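Local coordinates for DUF3120 domain-containing protein (Bordetella pertussis, PDB 6RGN) that is probably a type III secretion effector, of which this N-terminal domain targets membranes, apparently by binding the phosphoinositide lipid PIP2, at residues H83-F88 with R100-A105. Residues are numbered along the deposited sequence; the frame is centred on the assembly and turned at random.
Sequences HDVRQF and RDLEVA. With NA (sodium ion), chain F.
Asp84 of helix 76-90 lies against Leu102 of helix 96-112, where two consecutive helices pair as an antiparallel hairpin in the small all-helical domain that heads this effector. The local axes run 165° apart in direction and approach to 9.0 Å, a spacing bridged by short or branched side chains. The backbones come closest at this pair, CA of Asp84 standing 5.2 Å from CA of Leu102. In Leu102, CG is anti to the backbone N (chi1 170°), which places its two methyls beside CG2 of Val85. There CD1 of Leu102 meets CG2 of Val85 at 3.9 Å. CD2 of Leu102 is a little farther off, and both methyls abut this valine branch from one side, the two side chains crossing at a slant. CD1 of Leu102 also lies 4.0 Å from CB of Asp84, making the aspartate's methylene part of the apolar seam. Leu55, from the chain ahead of the helices, touches both Val85 and Leu102, and Phe62 of helix 61-65 covers Val85 further.

The carboxylate of Asp84 turns to the other side of the seam. Its OD2 sits 3.3 Å from CB of Ala105 and 3.4 Å from the carbonyl O of Asp101, an acceptor facing an acceptor. That carbonyl already accepts N of Ala105 in its own helix. OD1 of Asp84 lies near the carboxylate of Glu80 and 5.6 Å from OD2 of Asp101. Elsewhere on helix 96-112, OE2 of Glu103 and a water bind a sodium ion, OE2 at 2.8 Å, apart from this join. The hairpin is therefore joined here by van der Waals contact, while a buried carboxylate set among other acidic groups would be expected to have a raised pKa, perhaps enough to retain a proton.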
# COMPACT_ATOMS: atom_id res chain seq x y z
N HIS A 83 5.54 1.98 4.96
CA HIS A 83 5.24 2.31 6.36
C HIS A 83 3.73 2.47 6.53
O HIS A 83 3.19 2.06 7.57
CB HIS A 83 6.01 3.56 6.80
CG HIS A 83 5.50 4.04 8.11
ND1 HIS A 83 5.97 3.58 9.30
CD2 HIS A 83 4.51 4.92 8.38
CE1 HIS A 83 5.31 4.18 10.29
NE2 HIS A 83 4.40 4.99 9.75
N ASP A 84 3.07 3.16 5.62
CA ASP A 84 1.61 3.35 5.71
C ASP A 84 0.82 2.03 5.58
O ASP A 84 -0.25 1.92 6.23
CB ASP A 84 1.16 4.33 4.65
CG ASP A 84 1.59 5.77 4.93
OD1 ASP A 84 2.11 6.04 6.01
OD2 ASP A 84 1.35 6.63 4.03
N VAL A 85 1.24 1.11 4.72
CA VAL A 85 0.65 -0.25 4.65
C VAL A 85 0.72 -0.86 6.06
O VAL A 85 -0.34 -1.30 6.59
CB VAL A 85 1.34 -1.18 3.63
CG1 VAL A 85 0.78 -2.58 3.79
CG2 VAL A 85 1.11 -0.67 2.23
N ARG A 86 1.89 -0.85 6.68
CA ARG A 86 2.10 -1.49 8.02
C ARG A 86 1.30 -0.77 9.12
O ARG A 86 0.83 -1.43 10.10
CB ARG A 86 3.56 -1.45 8.46
CG ARG A 86 4.59 -2.08 7.53
CD ARG A 86 4.09 -3.31 6.88
NE ARG A 86 5.12 -4.32 6.59
CZ ARG A 86 4.79 -5.51 6.07
NH1 ARG A 86 5.77 -6.38 5.84
NH2 ARG A 86 3.48 -5.75 5.71
N GLN A 87 1.20 0.55 9.04
CA GLN A 87 0.47 1.32 10.07
C GLN A 87 -1.02 0.93 9.95
O GLN A 87 -1.66 0.75 10.98
CB GLN A 87 0.74 2.83 9.93
CG GLN A 87 0.40 3.60 11.19
CD GLN A 87 1.39 3.32 12.30
OE1 GLN A 87 2.59 3.49 12.10
NE2 GLN A 87 0.90 2.89 13.44
N PHE A 88 -1.58 0.89 8.74
CA PHE A 88 -3.00 0.50 8.58
C PHE A 88 -3.22 -0.90 9.19
O PHE A 88 -4.12 -1.04 10.00
CB PHE A 88 -3.46 0.70 7.15
CG PHE A 88 -4.91 0.33 6.98
CD1 PHE A 88 -5.92 1.06 7.57
CD2 PHE A 88 -5.22 -0.80 6.27
CE1 PHE A 88 -7.24 0.69 7.40
CE2 PHE A 88 -6.53 -1.19 6.14
CZ PHE A 88 -7.55 -0.45 6.72
N ARG A 100 -6.69 6.46 4.08
CA ARG A 100 -6.57 7.68 3.25
C ARG A 100 -5.09 8.04 3.06
O ARG A 100 -4.68 8.26 1.91
CB ARG A 100 -7.39 8.82 3.86
CG ARG A 100 -8.87 8.63 3.57
CD ARG A 100 -9.78 9.76 4.02
NE ARG A 100 -11.18 9.50 3.66
CZ ARG A 100 -12.17 10.24 4.10
NH1 ARG A 100 -11.90 11.34 4.78
NH2 ARG A 100 -13.42 9.99 3.74
N ASP A 101 -4.30 8.00 4.12
CA ASP A 101 -2.88 8.40 4.05
C ASP A 101 -2.17 7.46 3.08
O ASP A 101 -1.27 7.95 2.34
CB ASP A 101 -2.15 8.30 5.38
CG ASP A 101 -2.69 9.20 6.46
OD1 ASP A 101 -3.32 10.22 6.13
OD2 ASP A 101 -2.42 8.88 7.70
N LEU A 102 -2.47 6.15 3.19
CA LEU A 102 -1.87 5.16 2.28
C LEU A 102 -2.21 5.49 0.82
O LEU A 102 -1.34 5.42 -0.08
CB LEU A 102 -2.35 3.76 2.64
CG LEU A 102 -1.97 2.72 1.62
CD1 LEU A 102 -0.46 2.75 1.41
CD2 LEU A 102 -2.44 1.33 2.09
N GLU A 103 -3.44 5.85 0.55
CA GLU A 103 -3.90 6.13 -0.82
C GLU A 103 -3.16 7.37 -1.37
O GLU A 103 -2.64 7.28 -2.53
CB GLU A 103 -5.42 6.31 -0.80
CG GLU A 103 -5.96 6.35 -2.20
CD GLU A 103 -5.87 7.66 -2.93
OE1 GLU A 103 -5.98 8.73 -2.26
OE2 GLU A 103 -5.84 7.62 -4.21
N VAL A 104 -3.03 8.43 -0.57
CA VAL A 104 -2.31 9.68 -0.92
C VAL A 104 -0.82 9.35 -1.17
O VAL A 104 -0.22 9.86 -2.15
CB VAL A 104 -2.59 10.74 0.16
CG1 VAL A 104 -1.72 11.96 0.03
CG2 VAL A 104 -4.07 11.16 0.19
N ALA A 105 -0.24 8.48 -0.34
CA ALA A 105 1.18 8.10 -0.37
C ALA A 105 1.48 7.32 -1.65
O ALA A 105 2.48 7.62 -2.28
CB ALA A 105 1.51 7.26 0.82
NA NA F . -6.39 5.62 -6.12
O HOH W 1 -3.87 5.48 -4.93